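Protein CT_858 (Chlamydia trachomatis, PDB 3DOR) is the secreted chlamydial protease CPAF, here in its mature dimeric form, and probably acts as a serine-type endopeptidase. Local coordinates at residues A84-T89 with T149-M154; F98-I103 with D114-V119; E118-P123 with G164-K169; H159-G164 with W184-E189. All coordinates share one frame; numbering follows the deposited sequence.

In the fold
All four contacts belong to the PDZ domain and to a single antiparallel sheet, with centres about 19 to 30 Å from the centre of the chain. Contact 1 pairs strands 83-92 and 152-154. Contact 2 is the neighbouring hairpin, its centre about 13 Å away, joined through T89, which bonds to V101 and D102. Contacts 2 and 3 share strand 115-119 at E118 and V119. Contacts 3 and 4 share G164, and W184 of contact 4 touches T166. Contact 4 returns to contact 1, about 10 Å between centres, through Y85 and R185. Contacts 2 and 4 do not touch. F151 of contact 1 packs on L168 of contact 3, F151 CE2 lying 4.1 Å from L168 CD2.

Contact 1: A84-T89 with T149-M154; sequences AYLPYT and TLFSRM
In the PDZ domain, a short antiparallel ladder joins the start of strand 83-92 to strand 152-154, with F151 sitting where helix 140-150 leads into the second strand. A84 and R153 are the hydrogen-bonded pair: A84 N donates to R153 O at 2.9 Å, R153 N donates back to A84 O, and both donors lie in the carbonyl planes. Y85 and S152 follow as the non-hydrogen-bonded pair. One more bond extends the ladder, L86 N meeting a lone pair of F151 O at 3.0 Å, and that same oxygen takes a CA-H contact from Y85. A water bridges A84 O and S152 OG, 2.9 Å from each.

The side-chain contact centres on F151. Its CG lies anti to the carbonyl carbon (chi1 -67°), which turns the ring toward L86 and Y88. L86 CD1 reaches F151 CD2 at 3.6 Å, the two side chains crossing obliquely. Y88 presents its ring edge to the F151 face in a T-shaped pair, centroids 6.0 Å apart and planes at 63°. L150 CD1 lies over one face of F151, near the rim, and L116 and L168 of neighbouring strands also touch this ring.

R153 places CB beside A84 CB, then bends at chi2 (-65°) back to the helix. Its NE bonds T149 O at 2.8 Å within the guanidinium plane, while NH2 bonds L150 O. T149 O thus serves two donors, R153 NE and S152 N, and a positive charge beside these carbonyls probably complements the negative pole of the helix.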
# COMPACT_ATOMS: atom_id res chain seq x y z
N ALA B 84 19.54 -20.01 -3.65
CA ALA B 84 20.21 -21.13 -4.30
C ALA B 84 19.27 -21.66 -5.37
O ALA B 84 18.08 -21.79 -5.12
CB ALA B 84 20.52 -22.22 -3.28
N TYR B 85 19.80 -21.96 -6.55
CA TYR B 85 18.97 -22.43 -7.65
C TYR B 85 19.68 -23.42 -8.56
O TYR B 85 20.85 -23.23 -8.88
CB TYR B 85 18.53 -21.23 -8.49
CG TYR B 85 17.73 -21.58 -9.73
CD1 TYR B 85 16.38 -21.93 -9.63
CD2 TYR B 85 18.31 -21.54 -10.99
CE1 TYR B 85 15.63 -22.24 -10.77
CE2 TYR B 85 17.57 -21.84 -12.14
CZ TYR B 85 16.23 -22.19 -12.02
OH TYR B 85 15.50 -22.49 -13.14
N LEU B 86 18.97 -24.47 -8.96
CA LEU B 86 19.48 -25.47 -9.89
C LEU B 86 18.53 -25.46 -11.09
O LEU B 86 17.32 -25.60 -10.92
CB LEU B 86 19.53 -26.85 -9.24
CG LEU B 86 20.63 -26.96 -8.18
CD1 LEU B 86 20.60 -28.31 -7.48
CD2 LEU B 86 21.98 -26.72 -8.85
N PRO B 87 19.06 -25.29 -12.31
CA PRO B 87 18.32 -25.24 -13.58
C PRO B 87 17.60 -26.49 -14.08
O PRO B 87 17.76 -26.88 -15.24
CB PRO B 87 19.37 -24.76 -14.56
CG PRO B 87 20.59 -25.48 -14.08
CD PRO B 87 20.52 -25.30 -12.57
N TYR B 88 16.80 -27.11 -13.22
CA TYR B 88 16.05 -28.30 -13.62
C TYR B 88 14.61 -28.23 -13.15
O TYR B 88 14.26 -27.42 -12.28
CB TYR B 88 16.69 -29.55 -13.04
CG TYR B 88 18.16 -29.64 -13.33
CD1 TYR B 88 19.09 -29.16 -12.41
CD2 TYR B 88 18.61 -30.15 -14.54
CE1 TYR B 88 20.46 -29.19 -12.70
CE2 TYR B 88 19.97 -30.18 -14.84
CZ TYR B 88 20.89 -29.70 -13.92
OH TYR B 88 22.22 -29.70 -14.23
N THR B 89 13.76 -29.05 -13.76
CA THR B 89 12.36 -29.10 -13.37
C THR B 89 11.92 -30.55 -13.33
O THR B 89 12.10 -31.30 -14.29
CB THR B 89 11.46 -28.33 -14.36
OG1 THR B 89 11.91 -26.97 -14.47
CG2 THR B 89 10.02 -28.33 -13.85
N THR B 149 10.17 -25.92 -4.41
CA THR B 149 11.35 -25.44 -3.70
C THR B 149 12.55 -26.39 -3.72
O THR B 149 13.64 -26.03 -3.28
CB THR B 149 10.99 -25.10 -2.24
OG1 THR B 149 10.67 -26.30 -1.53
CG2 THR B 149 9.77 -24.17 -2.20
N LEU B 150 12.35 -27.61 -4.22
CA LEU B 150 13.44 -28.59 -4.27
C LEU B 150 14.70 -27.96 -4.88
O LEU B 150 15.78 -28.04 -4.31
CB LEU B 150 13.02 -29.82 -5.08
CG LEU B 150 13.73 -31.15 -4.79
CD1 LEU B 150 13.52 -32.10 -5.96
CD2 LEU B 150 15.20 -30.94 -4.56
N PHE B 151 14.55 -27.32 -6.04
CA PHE B 151 15.70 -26.70 -6.69
C PHE B 151 15.70 -25.17 -6.61
O PHE B 151 16.39 -24.51 -7.39
CB PHE B 151 15.77 -27.15 -8.15
CG PHE B 151 16.10 -28.61 -8.32
CD1 PHE B 151 15.46 -29.36 -9.29
CD2 PHE B 151 17.07 -29.22 -7.53
CE1 PHE B 151 15.78 -30.71 -9.48
CE2 PHE B 151 17.39 -30.57 -7.71
CZ PHE B 151 16.75 -31.31 -8.68
N SER B 152 14.96 -24.61 -5.67
CA SER B 152 14.90 -23.16 -5.53
C SER B 152 14.72 -22.78 -4.06
O SER B 152 13.61 -22.83 -3.53
CB SER B 152 13.75 -22.59 -6.37
OG SER B 152 13.81 -21.18 -6.43
N ARG B 153 15.82 -22.41 -3.41
CA ARG B 153 15.80 -22.04 -1.99
C ARG B 153 16.00 -20.54 -1.88
O ARG B 153 16.91 -19.97 -2.47
CB ARG B 153 16.91 -22.77 -1.24
CG ARG B 153 16.95 -24.27 -1.49
CD ARG B 153 15.70 -24.97 -0.98
NE ARG B 153 15.67 -26.35 -1.44
CZ ARG B 153 16.46 -27.32 -0.98
NH1 ARG B 153 17.32 -27.08 -0.01
NH2 ARG B 153 16.41 -28.53 -1.52
N MET B 154 15.15 -19.88 -1.10
CA MET B 154 15.22 -18.44 -0.97
C MET B 154 15.09 -17.93 0.45
O MET B 154 14.10 -18.21 1.12
CB MET B 154 14.12 -17.82 -1.84
CG MET B 154 14.29 -18.09 -3.32
SD MET B 154 12.79 -17.78 -4.28
CE MET B 154 12.74 -16.01 -4.20
O HOH W 1 16.22 -19.74 -5.83

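Contact 2: F98-I103 with D114-V119; sequences FYFVDI and DELLEV
Two backbone hydrogen bonds hold this beta hairpin of the PDZ domain. L116 N donates to F98 O at 2.8 Å from above the carbonyl plane, whereas F100 N approaches D114 O nearly along the C=O axis, at 3.0 Å. Between them Y99 and E115 form a non-hydrogen-bonded pair, with CA-H contacts from E115 to F98 O and from Y99 to D114 O.

A water completes the polar set: it accepts from F98 N at 2.8 Å and donates to L116 O and, at 2.7 Å, to E115 OE2. The E115 chi1 (-172°, CG anti to the backbone N) lays CG over one face of the Y99 ring, toward the rim, and the extended chain beyond carries OE2 to the water. The D114 carboxylate is taken up outside the pair: its OD1 accepts from R111 N and forms a salt bridge with R172.

The axes of the two short strands diverge strongly (129° between their directions), and contact is limited to F98-F100 against D114-L116. Beyond that, V101 and D102 form a classic bulge facing T89, and L117 and E118 another facing K169. Y99 also packs on helix 540-544, tying the hairpin to the C-terminal part of the chain.

F100 has the largest share of the packing. Its ring edge lies by D114 O, the ring stands 83° from the D114 carboxylate plane, and it crosses L116 obliquely, with F100 CE1 3.7 Å from L116 CB and F100 CZ 3.9 Å from L116 CD1.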
# COMPACT_ATOMS: atom_id res chain seq x y z
N PHE B 98 9.70 -39.47 -9.59
CA PHE B 98 10.02 -38.11 -10.00
C PHE B 98 10.83 -38.11 -11.28
O PHE B 98 11.87 -38.77 -11.37
CB PHE B 98 10.79 -37.40 -8.89
CG PHE B 98 10.00 -37.23 -7.62
CD1 PHE B 98 9.92 -38.26 -6.70
CD2 PHE B 98 9.31 -36.05 -7.37
CE1 PHE B 98 9.16 -38.12 -5.54
CE2 PHE B 98 8.55 -35.90 -6.21
CZ PHE B 98 8.47 -36.93 -5.29
N TYR B 99 10.36 -37.36 -12.28
CA TYR B 99 11.05 -37.28 -13.56
C TYR B 99 11.44 -35.86 -13.96
O TYR B 99 10.71 -34.91 -13.69
CB TYR B 99 10.18 -37.85 -14.68
CG TYR B 99 9.84 -39.31 -14.52
CD1 TYR B 99 8.70 -39.71 -13.83
CD2 TYR B 99 10.67 -40.29 -15.06
CE1 TYR B 99 8.39 -41.06 -13.66
CE2 TYR B 99 10.37 -41.64 -14.90
CZ TYR B 99 9.23 -42.02 -14.21
OH TYR B 99 8.96 -43.35 -14.03
N PHE B 100 12.59 -35.73 -14.61
CA PHE B 100 13.05 -34.44 -15.09
C PHE B 100 12.22 -34.14 -16.34
O PHE B 100 12.16 -34.96 -17.26
CB PHE B 100 14.54 -34.49 -15.45
CG PHE B 100 15.46 -34.53 -14.25
CD1 PHE B 100 15.79 -35.74 -13.65
CD2 PHE B 100 15.98 -33.36 -13.72
CE1 PHE B 100 16.62 -35.79 -12.54
CE2 PHE B 100 16.81 -33.39 -12.60
CZ PHE B 100 17.13 -34.61 -12.01
N VAL B 101 11.55 -32.99 -16.37
CA VAL B 101 10.75 -32.62 -17.54
C VAL B 101 11.34 -31.41 -18.23
O VAL B 101 10.86 -30.99 -19.28
CB VAL B 101 9.28 -32.30 -17.18
CG1 VAL B 101 8.57 -33.57 -16.77
CG2 VAL B 101 9.23 -31.25 -16.06
N ASP B 102 12.39 -30.84 -17.64
CA ASP B 102 13.04 -29.70 -18.27
C ASP B 102 14.45 -29.47 -17.76
O ASP B 102 14.75 -29.64 -16.57
CB ASP B 102 12.19 -28.44 -18.08
CG ASP B 102 12.42 -27.42 -19.18
OD1 ASP B 102 13.08 -27.77 -20.19
OD2 ASP B 102 11.94 -26.28 -19.05
N ILE B 103 15.33 -29.09 -18.69
CA ILE B 103 16.73 -28.81 -18.41
C ILE B 103 16.99 -27.39 -18.92
O ILE B 103 16.75 -27.11 -20.10
CB ILE B 103 17.65 -29.79 -19.16
CG1 ILE B 103 17.24 -31.24 -18.89
CG2 ILE B 103 19.10 -29.55 -18.76
CD1 ILE B 103 17.23 -31.62 -17.42
N ASP B 114 14.79 -38.72 -17.34
CA ASP B 114 15.58 -39.35 -16.28
C ASP B 114 14.74 -39.33 -15.02
O ASP B 114 13.95 -38.40 -14.79
CB ASP B 114 16.85 -38.55 -15.98
CG ASP B 114 17.89 -38.66 -17.06
OD1 ASP B 114 18.83 -37.83 -17.06
OD2 ASP B 114 17.79 -39.58 -17.91
N GLU B 115 14.91 -40.35 -14.18
CA GLU B 115 14.18 -40.41 -12.93
C GLU B 115 15.13 -39.91 -11.85
O GLU B 115 16.29 -40.33 -11.80
CB GLU B 115 13.75 -41.84 -12.59
CG GLU B 115 12.81 -41.89 -11.39
CD GLU B 115 12.57 -43.29 -10.85
OE1 GLU B 115 12.88 -44.28 -11.54
OE2 GLU B 115 12.05 -43.40 -9.71
N LEU B 116 14.65 -39.00 -11.00
CA LEU B 116 15.47 -38.48 -9.92
C LEU B 116 15.33 -39.46 -8.76
O LEU B 116 14.22 -39.73 -8.29
CB LEU B 116 14.99 -37.10 -9.48
CG LEU B 116 15.72 -36.49 -8.28
CD1 LEU B 116 17.22 -36.47 -8.55
CD2 LEU B 116 15.20 -35.09 -8.00
N LEU B 117 16.45 -40.00 -8.31
CA LEU B 117 16.43 -40.96 -7.21
C LEU B 117 16.86 -40.39 -5.86
O LEU B 117 16.13 -40.52 -4.87
CB LEU B 117 17.32 -42.16 -7.55
CG LEU B 117 16.86 -43.00 -8.75
CD1 LEU B 117 17.87 -44.11 -9.00
CD2 LEU B 117 15.47 -43.59 -8.48
N GLU B 118 18.01 -39.74 -5.83
CA GLU B 118 18.53 -39.21 -4.58
C GLU B 118 19.18 -37.84 -4.74
O GLU B 118 19.47 -37.39 -5.85
CB GLU B 118 19.57 -40.18 -3.99
CG GLU B 118 19.25 -41.67 -4.15
CD GLU B 118 20.37 -42.60 -3.65
OE1 GLU B 118 21.56 -42.28 -3.87
OE2 GLU B 118 20.06 -43.66 -3.05
N VAL B 119 19.41 -37.20 -3.60
CA VAL B 119 20.07 -35.91 -3.53
C VAL B 119 21.06 -36.05 -2.37
O VAL B 119 20.66 -36.04 -1.20
CB VAL B 119 19.07 -34.77 -3.24
CG1 VAL B 119 19.79 -33.43 -3.19
CG2 VAL B 119 17.99 -34.74 -4.32
O HOH W 2 11.66 -41.06 -8.39

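Contact 3: E118-P123 with G164-K169; sequences EVDGAP and GRTTLK
Backbone hydrogen bonds lay strand 115-119 antiparallel to strand 165-171 in the PDZ domain sheet, just where the first strand enters a type I' turn from V119 to A122. E118 and K169 are the hydrogen-bonded pair, E118 N reaching a lone pair of K169 O at 3.2 Å and K169 N meeting E118 O from above its carbonyl plane at 3.0 Å. V119 and L168 come next as the non-hydrogen-bonded pair. D120 N then donates to T167 O at 2.9 Å, in the carbonyl plane. T167 O also accepts from a water that takes the N-H of G121, so the water ties the turn to the strand.

The D120 carboxylate adds two side-chain bonds, both from above its plane. T167 N donates to D120 OD1 at 3.1 Å, and T166 OG1 donates to D120 OD2 at 2.6 Å. T166 and D120 cross at about a right angle, with T166 OG1 anti to its backbone N (chi1 -174°). R181 is only a long, weak ion partner of D120 OD1; its stronger bond goes to T167 OG1.

The opposite charges of E118 and K169 are near each other without forming a salt bridge. The two chains run extended side by side in the same direction, yet E118 OE1 stays 4.1 Å from K169 NZ and lies closer to the aliphatic part, 3.0 Å from K169 CD.

The apolar contacts lie on the V119 and L168 face. L168 also touches F151 and I110, V119 touches V127 of helix 124-130, and V119 CG2 comes 4.3 Å from L168 CD2.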
# COMPACT_ATOMS: atom_id res chain seq x y z
N GLU B 118 18.01 -39.74 -5.83
CA GLU B 118 18.53 -39.21 -4.58
C GLU B 118 19.18 -37.84 -4.74
O GLU B 118 19.47 -37.39 -5.85
CB GLU B 118 19.57 -40.18 -3.99
CG GLU B 118 19.25 -41.67 -4.15
CD GLU B 118 20.37 -42.60 -3.65
OE1 GLU B 118 21.56 -42.28 -3.87
OE2 GLU B 118 20.06 -43.66 -3.05
N VAL B 119 19.41 -37.20 -3.60
CA VAL B 119 20.07 -35.91 -3.53
C VAL B 119 21.06 -36.05 -2.37
O VAL B 119 20.66 -36.04 -1.20
CB VAL B 119 19.07 -34.77 -3.24
CG1 VAL B 119 19.79 -33.43 -3.19
CG2 VAL B 119 17.99 -34.74 -4.32
N ASP B 120 22.34 -36.21 -2.70
CA ASP B 120 23.40 -36.38 -1.71
C ASP B 120 23.26 -37.68 -0.93
O ASP B 120 23.48 -37.71 0.28
CB ASP B 120 23.43 -35.21 -0.73
CG ASP B 120 23.91 -33.93 -1.37
OD1 ASP B 120 24.88 -33.99 -2.16
OD2 ASP B 120 23.33 -32.86 -1.08
N GLY B 121 22.89 -38.75 -1.63
CA GLY B 121 22.75 -40.04 -0.98
C GLY B 121 21.40 -40.27 -0.34
O GLY B 121 21.08 -41.39 0.04
N ALA B 122 20.61 -39.21 -0.20
CA ALA B 122 19.29 -39.33 0.40
C ALA B 122 18.22 -39.42 -0.68
O ALA B 122 18.23 -38.65 -1.63
CB ALA B 122 19.02 -38.14 1.30
N PRO B 123 17.29 -40.39 -0.54
CA PRO B 123 16.23 -40.51 -1.55
C PRO B 123 15.42 -39.22 -1.61
O PRO B 123 15.22 -38.55 -0.59
CB PRO B 123 15.42 -41.71 -1.07
CG PRO B 123 15.70 -41.76 0.41
CD PRO B 123 17.16 -41.42 0.49
N GLY B 164 27.33 -24.73 -2.88
CA GLY B 164 28.33 -25.73 -3.19
C GLY B 164 27.78 -26.81 -4.10
O GLY B 164 26.67 -26.69 -4.63
N ARG B 165 28.54 -27.88 -4.26
CA ARG B 165 28.12 -28.97 -5.12
C ARG B 165 27.26 -29.97 -4.38
O ARG B 165 27.38 -30.12 -3.16
CB ARG B 165 29.34 -29.66 -5.72
CG ARG B 165 30.11 -28.79 -6.70
CD ARG B 165 31.38 -29.47 -7.17
NE ARG B 165 32.33 -29.66 -6.07
CZ ARG B 165 33.45 -30.35 -6.17
NH1 ARG B 165 33.78 -30.93 -7.33
NH2 ARG B 165 34.26 -30.46 -5.13
N THR B 166 26.39 -30.63 -5.13
CA THR B 166 25.51 -31.64 -4.58
C THR B 166 25.35 -32.71 -5.66
O THR B 166 25.42 -32.40 -6.85
CB THR B 166 24.13 -31.04 -4.20
OG1 THR B 166 23.34 -32.02 -3.53
CG2 THR B 166 23.39 -30.54 -5.45
N THR B 167 25.16 -33.95 -5.26
CA THR B 167 25.03 -35.02 -6.24
C THR B 167 23.60 -35.48 -6.44
O THR B 167 22.88 -35.76 -5.49
CB THR B 167 25.89 -36.23 -5.84
OG1 THR B 167 27.26 -35.82 -5.78
CG2 THR B 167 25.76 -37.34 -6.86
N LEU B 168 23.20 -35.57 -7.70
CA LEU B 168 21.86 -36.02 -8.04
C LEU B 168 21.97 -37.43 -8.60
O LEU B 168 22.64 -37.65 -9.61
CB LEU B 168 21.25 -35.10 -9.10
CG LEU B 168 21.23 -33.60 -8.80
CD1 LEU B 168 20.61 -32.86 -9.97
CD2 LEU B 168 20.43 -33.34 -7.53
N LYS B 169 21.33 -38.39 -7.94
CA LYS B 169 21.36 -39.75 -8.45
C LYS B 169 20.12 -39.94 -9.31
O LYS B 169 18.99 -39.75 -8.85
CB LYS B 169 21.36 -40.78 -7.32
CG LYS B 169 21.56 -42.20 -7.83
CD LYS B 169 21.52 -43.24 -6.71
CE LYS B 169 21.81 -44.63 -7.26
NZ LYS B 169 21.87 -45.67 -6.19
O HOH W 3 22.62 -38.53 -4.57

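Contact 4: H159-G164 with W184-E189; sequences HKVPSG and WRYVPE. With SO4 (sulfate ion), chain L.
W184 carries the largest share of this surface contact, in which the loop segment 159-164 lies along the end of strand 177-187 in the PDZ domain. Its backbone N donates to G164 O at 3.0 Å, a fairly straight bond that comes from above the carbonyl plane. The same oxygen sits at the edge of the indole, 3.3 Å from W184 CD1. With CG anti to the carbonyl carbon (chi1 -77°), the indole offers one face to P162.

P162 answers with the tip of its ring. CG lies over that face in a CH-pi contact, 3.9 Å from the centroid of the five-membered ring of W184 and 24° off its normal, and it comes as near as 3.6 Å to W184 CE2.

Y186, two residues along the strand, meets the loop from two directions. S163 CB stands over one face of the ring, 4.1 Å from the Y186 centroid, in a second CH-pi contact. V161 CG1 comes in at the ring edge, near the plane, 3.5 Å from Y186 CE1. Y186 CG is anti to its backbone N (chi1 -176°), which puts the ring alongside V161-S163. Apart from the one backbone hydrogen bond, the contact is made mainly by the two aromatic rings against the aliphatic atoms of V161, P162 and S163. R185, between the two aromatics, points away and its NH1 weakly bonds O3 of a sulfate, probably from the crystallisation liquor, at 2.6 Å.

The loop runs from strand 152-154 to strand 165-171, while W184 also packs on A84 and L86 of strand 83-92, the sheet neighbour whose Y85 shares a backbone bond with R185.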
# COMPACT_ATOMS: atom_id res chain seq x y z
N HIS B 159 13.71 -19.81 3.80
CA HIS B 159 14.38 -21.09 3.57
C HIS B 159 15.82 -21.01 4.03
O HIS B 159 16.42 -19.94 4.03
CB HIS B 159 14.44 -21.46 2.08
CG HIS B 159 13.12 -21.51 1.39
ND1 HIS B 159 11.93 -21.73 2.05
CD2 HIS B 159 12.81 -21.43 0.07
CE1 HIS B 159 10.95 -21.78 1.17
NE2 HIS B 159 11.45 -21.60 -0.03
N LYS B 160 16.39 -22.15 4.41
CA LYS B 160 17.80 -22.20 4.75
C LYS B 160 18.38 -22.32 3.35
O LYS B 160 17.89 -23.12 2.56
CB LYS B 160 18.14 -23.46 5.54
CG LYS B 160 17.60 -23.51 6.95
CD LYS B 160 18.05 -24.80 7.63
CE LYS B 160 17.65 -24.84 9.09
NZ LYS B 160 17.94 -26.17 9.69
N VAL B 161 19.39 -21.53 3.02
CA VAL B 161 19.95 -21.60 1.68
C VAL B 161 21.25 -22.41 1.60
O VAL B 161 22.23 -22.08 2.27
CB VAL B 161 20.23 -20.19 1.12
CG1 VAL B 161 20.78 -20.29 -0.30
CG2 VAL B 161 18.95 -19.36 1.13
N PRO B 162 21.26 -23.48 0.79
CA PRO B 162 22.45 -24.32 0.63
C PRO B 162 23.35 -23.71 -0.44
O PRO B 162 22.98 -22.72 -1.07
CB PRO B 162 21.86 -25.65 0.17
CG PRO B 162 20.74 -25.19 -0.73
CD PRO B 162 20.10 -24.07 0.10
N SER B 163 24.52 -24.30 -0.64
CA SER B 163 25.47 -23.83 -1.63
C SER B 163 26.48 -24.93 -1.88
O SER B 163 26.49 -25.94 -1.18
CB SER B 163 26.21 -22.59 -1.13
OG SER B 163 27.03 -22.91 -0.02
N GLY B 164 27.33 -24.73 -2.88
CA GLY B 164 28.33 -25.73 -3.19
C GLY B 164 27.78 -26.81 -4.10
O GLY B 164 26.67 -26.69 -4.63
N TRP B 184 25.10 -25.67 -6.99
CA TRP B 184 24.05 -24.69 -6.76
C TRP B 184 24.46 -23.33 -7.31
O TRP B 184 25.62 -22.91 -7.20
CB TRP B 184 23.78 -24.50 -5.27
CG TRP B 184 22.97 -25.57 -4.60
CD1 TRP B 184 23.44 -26.55 -3.78
CD2 TRP B 184 21.55 -25.75 -4.67
NE1 TRP B 184 22.40 -27.33 -3.33
CE2 TRP B 184 21.23 -26.85 -3.87
CE3 TRP B 184 20.52 -25.07 -5.34
CZ2 TRP B 184 19.91 -27.31 -3.70
CZ3 TRP B 184 19.21 -25.51 -5.18
CH2 TRP B 184 18.92 -26.62 -4.37
N ARG B 185 23.50 -22.64 -7.90
CA ARG B 185 23.73 -21.29 -8.40
C ARG B 185 23.39 -20.48 -7.16
O ARG B 185 22.22 -20.36 -6.79
CB ARG B 185 22.76 -20.98 -9.55
CG ARG B 185 23.47 -20.73 -10.87
CD ARG B 185 23.24 -21.81 -11.91
NE ARG B 185 22.48 -21.28 -13.03
CZ ARG B 185 22.33 -21.88 -14.21
NH1 ARG B 185 22.90 -23.05 -14.44
NH2 ARG B 185 21.60 -21.31 -15.15
N TYR B 186 24.42 -19.94 -6.51
CA TYR B 186 24.26 -19.21 -5.26
C TYR B 186 24.41 -17.69 -5.32
O TYR B 186 25.27 -17.15 -6.01
CB TYR B 186 25.26 -19.78 -4.24
CG TYR B 186 25.18 -19.21 -2.84
CD1 TYR B 186 24.13 -19.54 -2.00
CD2 TYR B 186 26.17 -18.36 -2.36
CE1 TYR B 186 24.06 -19.04 -0.69
CE2 TYR B 186 26.12 -17.85 -1.06
CZ TYR B 186 25.06 -18.20 -0.23
OH TYR B 186 25.00 -17.70 1.06
N VAL B 187 23.54 -17.02 -4.57
CA VAL B 187 23.56 -15.57 -4.46
C VAL B 187 23.73 -15.30 -2.97
O VAL B 187 22.86 -15.66 -2.17
CB VAL B 187 22.23 -14.93 -4.97
CG1 VAL B 187 22.19 -13.45 -4.62
CG2 VAL B 187 22.11 -15.11 -6.48
N PRO B 188 24.86 -14.69 -2.57
CA PRO B 188 25.10 -14.40 -1.15
C PRO B 188 24.15 -13.33 -0.61
O PRO B 188 23.54 -12.58 -1.38
CB PRO B 188 26.56 -13.97 -1.12
CG PRO B 188 26.75 -13.32 -2.46
CD PRO B 188 26.01 -14.26 -3.39
N GLU B 189 24.02 -13.27 0.70
CA GLU B 189 23.15 -12.28 1.33
C GLU B 189 23.75 -10.89 1.23
O GLU B 189 24.94 -10.70 1.47
CB GLU B 189 22.91 -12.64 2.80
CG GLU B 189 21.89 -11.72 3.46
CD GLU B 189 20.59 -11.66 2.68
OE1 GLU B 189 19.92 -12.71 2.56
OE2 GLU B 189 20.24 -10.56 2.18
S SO4 L . 26.66 -24.22 -14.04
O1 SO4 L . 27.46 -25.15 -14.95
O2 SO4 L . 27.05 -22.79 -14.34
O3 SO4 L . 25.17 -24.37 -14.29
O4 SO4 L . 26.97 -24.63 -12.61